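XC6422 protein (PDB 2FUK) is a small, lidless serine hydrolase of the alpha/beta-hydrolase fold that probably acts on ester- or amide-type substrates. Local coordinates at residues A[106-109]-A[110-113]; A[160-163]-A[164-168]; A[170-173]-A[174-178]. All coordinates share one frame; numbering follows the deposited sequence.

Contact 1. Residues A[106-109]-A[110-113]; sequences AQRP and TDTL
Arg108 and Asp111 close a type I beta turn, the tight corner that leads from the end of helix 92-107 into strand 112-118, one of the parallel strands of the alpha/beta-hydrolase sheet. Arg108 is the first residue to leave helical geometry, and its backbone and side chain both reach over the turn. Followed outward, its CB lies 3.7 Å from Asp111 OD2. The chain then bends at chi2 (-73°) and again at chi3 (-50°), folding back so that CG and CD stay beside the same oxygen. NE donates to Asp111 OD2 at 3.0 Å, and NH2 donates to Asp111 OD1 at 2.9 Å, a salt bridge in which the guanidinium holds the carboxylate side-on with two nitrogens, one for each oxygen. The two planes are not coplanar, as they would be in a flat bidentate pair, but stand 57° apart: OD1 is met on its syn side but tilted out of the carboxylate plane, and NE approaches OD2 from farther above it. Thr39 OG1, on strand 38-43, is a second hydrogen-bonding partner of OD2, which ties the turn to the neighbouring strand. Arginine suits this place because its long, flexible chain can curl back and still present two donors; aspartate is short enough to hold its carboxylate close to the turn. Between them, Pro109 fits the first corner, its ring restricting phi to a value the turn needs, while Thr110 at the second corner lies on the protein surface. In the backbone, Asp111 N donates to Arg108 O over 3.2 Å, the bond that closes the turn. One water strengthens that closure by donating to two carbonyl oxygens, Arg108 O and Asp111 O, each at 2.7 Å.

Contact 2. Residues A[160-163]-A[164-168]; sequences VIQG and DADEI
The loop that follows strand 158-163 of an alpha/beta-hydrolase is where the acid of a catalytic triad can sit, and Asp166 has the geometry expected of that acid, with Ser119 and His195 as its probable partners. Gly163 lies on strand 158-163, and its carbonyl oxygen receives a hydrogen bond from Asp166 N at 3.4 Å, a weak bond that spans the bend where the chain leaves the strand direction. Asp166 CB packs against the same Gly163 O, also at 3.4 Å. With CG anti to the backbone N (chi1 -164°), the carboxylate crosses the end of the buried Gln162 side chain at about a right angle. Aspartate suits the place because its short side chain lets one oxygen organise the loop while the other faces the histidine. OD1 accepts from Ile168 N at 2.9 Å, an Asx turn, and also from Val169 N; OD2 is hydrogen-bonded to His195 ND1. The two backbone donors on OD1, with His195 on OD2, probably limit rotation of the carboxylate. Asp164 points away from the strand; its OD2 is hydrogen-bonded to Tyr175 OH and its OD1 is in a salt bridge with Arg189. Strand 158-163 lies between strands 136-140 and 186-190: Ile161 packs against helix 201-212, whereas Gln162, Asp164 and Asp166 touch helix 171-178.

Contact 3. Residues A[170-173]-A[174-178]; sequences DPQA and VYDWL
Pro171 and Tyr175, one turn apart on helix 171-178, form the close-packed side of this contact. The carbonyl oxygen Pro171 O sits 3.1 Å above the plane of the Tyr175 ring, over its centre, while it accepts from Tyr175 N at 2.9 Å. The ring is laid back along the helix by chi1 (-50°), bringing CE2 to 3.7 Å from Pro171 CB. Proline suits the first turn, where no earlier carbonyl requires its missing N-H; tyrosine adds a flat apolar surface and a hydroxyl bonded to Asp164. Val174, also buried, covers the sheet side beside it with compact branches, CG2 lying 3.8 Å from Asp170 O.

The other side carries polar groups at the protein surface. There Gln172 NE2 donates to Asp176 OD1 at 2.7 Å, one helical turn on. The oxygen lies in the amide plane of Gln172, but the nitrogen comes from above the carboxylate plane, and the two planes are 52° apart. Glutamine is long enough to span the turn, and the bend at chi2 (53°) directs its amide toward Asp176. Asp170, the residue just before the helix, accepts from Gln172 N through OD1 at 3.1 Å, and its negative charge probably interacts favourably with the helix dipole. An aspartate N-cap followed by proline is a classic helix start, here opening the connecting helix of the beta-alpha-beta unit formed with strands 158-163 and 186-190.

Overall arrangement
Contact 1 lies on the opposite side of the chain's centre from contacts 2 and 3; its centre is 32 Å from that of contact 2. It is a surface turn held by a charged pair and a water. Contact 2 is mostly buried and serves the presumed active site, its carboxylates held by backbone, imidazole, hydroxyl and guanidinium partners. Contact 3 is amphipathic, with one side packed inward and the other polar. Contacts 1 and 2 reach the same sheet on different strands, whereas contacts 2 and 3 touch directly: Gln162 CG packs on Tyr175 OH at 3.5 Å, and Pro171 CG packs on Gly163 O at 3.5 Å.

Contact 1. Residues A[106-109]-A[110-113]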
loop_
_atom_site.group_PDB
_atom_site.type_symbol
_atom_site.label_atom_id
_atom_site.label_comp_id
_atom_site.label_asym_id
_atom_site.label_seq_id
_atom_site.Cartn_x
_atom_site.Cartn_y
_atom_site.Cartn_z
ATOM N N ALA A 106 14.925 -18.370 16.577
ATOM C CA ALA A 106 16.180 -19.088 16.405
ATOM C C ALA A 106 16.901 -18.594 15.162
ATOM O O ALA A 106 18.124 -18.419 15.162
ATOM C CB ALA A 106 15.919 -20.593 16.296
ATOM N N GLN A 107 16.133 -18.358 14.107
ATOM C CA GLN A 107 16.686 -17.904 12.834
ATOM C C GLN A 107 16.997 -16.410 12.791
ATOM O O GLN A 107 17.847 -15.973 12.020
ATOM C CB GLN A 107 15.717 -18.253 11.703
ATOM C CG GLN A 107 15.532 -19.745 11.494
ATOM C CD GLN A 107 16.684 -20.369 10.736
ATOM O OE1 GLN A 107 17.116 -21.476 11.048
ATOM N NE2 GLN A 107 17.181 -19.662 9.723
ATOM N N ARG A 108 16.293 -15.633 13.609
ATOM C CA ARG A 108 16.480 -14.183 13.674
ATOM C C ARG A 108 16.663 -13.789 15.141
ATOM O O ARG A 108 15.810 -13.112 15.719
ATOM C CB ARG A 108 15.242 -13.484 13.110
ATOM C CG ARG A 108 14.937 -13.797 11.650
ATOM C CD ARG A 108 15.928 -13.115 10.737
ATOM N NE ARG A 108 16.048 -11.700 11.080
ATOM C CZ ARG A 108 17.004 -10.893 10.627
ATOM N NH1 ARG A 108 17.933 -11.349 9.794
ATOM N NH2 ARG A 108 17.053 -9.631 11.044
ATOM N N PRO A 109 17.780 -14.209 15.761
ATOM C CA PRO A 109 18.080 -13.916 17.165
ATOM C C PRO A 109 18.219 -12.455 17.563
ATOM O O PRO A 109 18.123 -12.145 18.748
ATOM C CB PRO A 109 19.359 -14.715 17.419
ATOM C CG PRO A 109 20.025 -14.689 16.092
ATOM C CD PRO A 109 18.880 -14.980 15.152
ATOM N N THR A 110 18.433 -11.549 16.609
ATOM C CA THR A 110 18.551 -10.142 16.990
ATOM C C THR A 110 17.277 -9.329 16.752
ATOM O O THR A 110 17.244 -8.129 17.024
ATOM C CB THR A 110 19.739 -9.432 16.282
ATOM O OG1 THR A 110 19.536 -9.425 14.865
ATOM C CG2 THR A 110 21.052 -10.129 16.610
ATOM N N ASP A 111 16.230 -9.981 16.253
ATOM C CA ASP A 111 14.947 -9.310 16.011
ATOM C C ASP A 111 14.061 -9.450 17.232
ATOM O O ASP A 111 14.305 -10.295 18.095
ATOM C CB ASP A 111 14.164 -9.975 14.871
ATOM C CG ASP A 111 14.633 -9.565 13.501
ATOM O OD1 ASP A 111 15.611 -8.800 13.394
ATOM O OD2 ASP A 111 13.998 -10.019 12.522
ATOM N N THR A 112 13.028 -8.617 17.300
ATOM C CA THR A 112 12.050 -8.746 18.371
ATOM C C THR A 112 10.841 -9.376 17.682
ATOM O O THR A 112 10.763 -9.405 16.447
ATOM C CB THR A 112 11.662 -7.397 19.016
ATOM O OG1 THR A 112 11.456 -6.405 18.007
ATOM C CG2 THR A 112 12.749 -6.943 19.976
ATOM N N LEU A 113 9.902 -9.883 18.465
ATOM C CA LEU A 113 8.741 -10.541 17.889
ATOM C C LEU A 113 7.399 -9.845 18.074
ATOM O O LEU A 113 7.022 -9.456 19.180
ATOM C CB LEU A 113 8.638 -11.957 18.451
ATOM C CG LEU A 113 7.467 -12.801 17.951
ATOM C CD1 LEU A 113 7.731 -13.260 16.531
ATOM C CD2 LEU A 113 7.289 -13.999 18.872
HETATM O O HOH W 1 14.418 -13.011 18.081
#

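Contact 2. Residues A[160-163]-A[164-168]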
loop_
_atom_site.group_PDB
_atom_site.type_symbol
_atom_site.label_atom_id
_atom_site.label_comp_id
_atom_site.label_asym_id
_atom_site.label_seq_id
_atom_site.Cartn_x
_atom_site.Cartn_y
_atom_site.Cartn_z
ATOM N N VAL A 160 -6.065 -3.200 19.195
ATOM C CA VAL A 160 -7.280 -3.909 18.812
ATOM C C VAL A 160 -8.014 -3.097 17.747
ATOM O O VAL A 160 -8.213 -1.889 17.901
ATOM C CB VAL A 160 -8.234 -4.111 20.016
ATOM C CG1 VAL A 160 -9.567 -4.685 19.529
ATOM C CG2 VAL A 160 -7.606 -5.050 21.029
ATOM N N ILE A 161 -8.394 -3.760 16.661
ATOM C CA ILE A 161 -9.131 -3.122 15.578
ATOM C C ILE A 161 -10.435 -3.889 15.404
ATOM O O ILE A 161 -10.432 -5.110 15.230
ATOM C CB ILE A 161 -8.326 -3.145 14.267
ATOM C CG1 ILE A 161 -7.037 -2.343 14.464
ATOM C CG2 ILE A 161 -9.162 -2.575 13.124
ATOM C CD1 ILE A 161 -6.062 -2.452 13.330
ATOM N N GLN A 162 -11.550 -3.171 15.459
ATOM C CA GLN A 162 -12.851 -3.808 15.345
ATOM C C GLN A 162 -13.815 -3.124 14.387
ATOM O O GLN A 162 -14.011 -1.915 14.455
ATOM C CB GLN A 162 -13.497 -3.871 16.735
ATOM C CG GLN A 162 -14.920 -4.422 16.742
ATOM C CD GLN A 162 -14.960 -5.884 16.358
ATOM O OE1 GLN A 162 -15.795 -6.313 15.556
ATOM N NE2 GLN A 162 -14.064 -6.661 16.937
ATOM N N GLY A 163 -14.421 -3.905 13.497
ATOM C CA GLY A 163 -15.398 -3.334 12.586
ATOM C C GLY A 163 -16.678 -3.145 13.376
ATOM O O GLY A 163 -17.133 -4.067 14.045
ATOM N N ASP A 164 -17.265 -1.955 13.316
ATOM C CA ASP A 164 -18.482 -1.697 14.071
ATOM C C ASP A 164 -19.780 -2.214 13.469
ATOM O O ASP A 164 -20.853 -2.000 14.034
ATOM C CB ASP A 164 -18.599 -0.205 14.372
ATOM C CG ASP A 164 -18.282 0.111 15.815
ATOM O OD1 ASP A 164 -17.703 1.181 16.072
ATOM O OD2 ASP A 164 -18.626 -0.708 16.700
ATOM N N ALA A 165 -19.683 -2.899 12.335
ATOM C CA ALA A 165 -20.848 -3.491 11.682
ATOM C C ALA A 165 -20.561 -4.980 11.470
ATOM O O ALA A 165 -21.067 -5.600 10.535
ATOM C CB ALA A 165 -21.122 -2.802 10.350
ATOM N N ASP A 166 -19.741 -5.536 12.361
ATOM C CA ASP A 166 -19.352 -6.946 12.330
ATOM C C ASP A 166 -20.586 -7.806 12.655
ATOM O O ASP A 166 -21.203 -7.634 13.705
ATOM C CB ASP A 166 -18.257 -7.183 13.376
ATOM C CG ASP A 166 -17.521 -8.498 13.179
ATOM O OD1 ASP A 166 -18.072 -9.563 12.828
ATOM O OD2 ASP A 166 -16.291 -8.407 13.398
ATOM N N GLU A 167 -20.931 -8.728 11.756
ATOM C CA GLU A 167 -22.099 -9.603 11.913
ATOM C C GLU A 167 -21.763 -10.915 12.612
ATOM O O GLU A 167 -22.652 -11.607 13.106
ATOM C CB GLU A 167 -22.692 -9.928 10.532
ATOM C CG GLU A 167 -23.873 -10.898 10.528
ATOM C CD GLU A 167 -25.147 -10.264 11.029
ATOM O OE1 GLU A 167 -25.214 -9.014 11.037
ATOM O OE2 GLU A 167 -26.083 -11.012 11.401
ATOM N N ILE A 168 -20.477 -11.251 12.633
ATOM C CA ILE A 168 -20.004 -12.487 13.244
ATOM C C ILE A 168 -19.621 -12.250 14.702
ATOM O O ILE A 168 -20.098 -12.948 15.600
ATOM C CB ILE A 168 -18.787 -13.040 12.456
ATOM C CG1 ILE A 168 -19.181 -13.297 10.996
ATOM C CG2 ILE A 168 -18.251 -14.291 13.118
ATOM C CD1 ILE A 168 -20.364 -14.232 10.806
#

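Contact 3. Residues A[170-173]-A[174-178]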
loop_
_atom_site.group_PDB
_atom_site.type_symbol
_atom_site.label_atom_id
_atom_site.label_comp_id
_atom_site.label_asym_id
_atom_site.label_seq_id
_atom_site.Cartn_x
_atom_site.Cartn_y
_atom_site.Cartn_z
ATOM N N ASP A 170 -19.782 -9.802 17.860
ATOM C CA ASP A 170 -20.583 -8.699 18.391
ATOM C C ASP A 170 -19.661 -7.598 18.894
ATOM O O ASP A 170 -19.009 -7.765 19.923
ATOM C CB ASP A 170 -21.437 -9.192 19.557
ATOM C CG ASP A 170 -22.423 -8.148 20.042
ATOM O OD1 ASP A 170 -22.359 -6.991 19.585
ATOM O OD2 ASP A 170 -23.278 -8.492 20.886
ATOM N N PRO A 171 -19.606 -6.455 18.189
ATOM C CA PRO A 171 -18.734 -5.359 18.625
ATOM C C PRO A 171 -18.936 -4.995 20.096
ATOM O O PRO A 171 -17.966 -4.761 20.826
ATOM C CB PRO A 171 -19.132 -4.210 17.701
ATOM C CG PRO A 171 -19.557 -4.916 16.442
ATOM C CD PRO A 171 -20.367 -6.073 16.985
ATOM N N GLN A 172 -20.191 -4.954 20.537
ATOM C CA GLN A 172 -20.468 -4.584 21.916
ATOM C C GLN A 172 -19.879 -5.590 22.894
ATOM O O GLN A 172 -19.506 -5.230 24.011
ATOM C CB GLN A 172 -21.974 -4.429 22.151
ATOM C CG GLN A 172 -22.302 -3.704 23.448
ATOM C CD GLN A 172 -21.586 -2.368 23.558
ATOM O OE1 GLN A 172 -21.674 -1.531 22.657
ATOM N NE2 GLN A 172 -20.873 -2.159 24.665
ATOM N N ALA A 173 -19.783 -6.849 22.478
ATOM C CA ALA A 173 -19.200 -7.880 23.339
ATOM C C ALA A 173 -17.710 -7.586 23.527
ATOM O O ALA A 173 -17.146 -7.802 24.604
ATOM C CB ALA A 173 -19.381 -9.254 22.713
ATOM N N VAL A 174 -17.080 -7.110 22.459
ATOM C CA VAL A 174 -15.668 -6.765 22.499
ATOM C C VAL A 174 -15.479 -5.574 23.435
ATOM O O VAL A 174 -14.639 -5.600 24.335
ATOM C CB VAL A 174 -15.152 -6.388 21.089
ATOM C CG1 VAL A 174 -13.707 -5.893 21.164
ATOM C CG2 VAL A 174 -15.252 -7.603 20.172
ATOM N N TYR A 175 -16.273 -4.532 23.225
ATOM C CA TYR A 175 -16.158 -3.336 24.050
ATOM C C TYR A 175 -16.473 -3.618 25.520
ATOM O O TYR A 175 -15.797 -3.095 26.415
ATOM C CB TYR A 175 -17.065 -2.227 23.498
ATOM C CG TYR A 175 -16.901 -1.993 22.010
ATOM C CD1 TYR A 175 -15.660 -2.168 21.390
ATOM C CD2 TYR A 175 -17.987 -1.627 21.213
ATOM C CE1 TYR A 175 -15.508 -1.995 20.019
ATOM C CE2 TYR A 175 -17.844 -1.447 19.832
ATOM C CZ TYR A 175 -16.599 -1.637 19.244
ATOM O OH TYR A 175 -16.441 -1.491 17.884
ATOM N N ASP A 176 -17.484 -4.448 25.780
ATOM C CA ASP A 176 -17.847 -4.769 27.160
ATOM C C ASP A 176 -16.692 -5.473 27.864
ATOM O O ASP A 176 -16.522 -5.346 29.071
ATOM C CB ASP A 176 -19.078 -5.679 27.220
ATOM C CG ASP A 176 -20.381 -4.956 26.906
ATOM O OD1 ASP A 176 -20.386 -3.709 26.791
ATOM O OD2 ASP A 176 -21.419 -5.649 26.784
ATOM N N TRP A 177 -15.912 -6.230 27.098
ATOM C CA TRP A 177 -14.772 -6.959 27.636
ATOM C C TRP A 177 -13.582 -6.027 27.850
ATOM O O TRP A 177 -12.953 -6.036 28.911
ATOM C CB TRP A 177 -14.404 -8.107 26.677
ATOM C CG TRP A 177 -13.015 -8.655 26.835
ATOM C CD1 TRP A 177 -12.449 -9.157 27.969
ATOM C CD2 TRP A 177 -12.021 -8.757 25.811
ATOM N NE1 TRP A 177 -11.159 -9.565 27.716
ATOM C CE2 TRP A 177 -10.873 -9.330 26.397
ATOM C CE3 TRP A 177 -11.990 -8.418 24.451
ATOM C CZ2 TRP A 177 -9.702 -9.575 25.668
ATOM C CZ3 TRP A 177 -10.824 -8.662 23.726
ATOM C CH2 TRP A 177 -9.701 -9.234 24.339
ATOM N N LEU A 178 -13.286 -5.208 26.847
ATOM C CA LEU A 178 -12.161 -4.289 26.937
ATOM C C LEU A 178 -12.303 -3.250 28.043
ATOM O O LEU A 178 -11.306 -2.835 28.635
ATOM C CB LEU A 178 -11.942 -3.579 25.598
ATOM C CG LEU A 178 -11.409 -4.463 24.465
ATOM C CD1 LEU A 178 -11.165 -3.612 23.217
ATOM C CD2 LEU A 178 -10.118 -5.153 24.909
#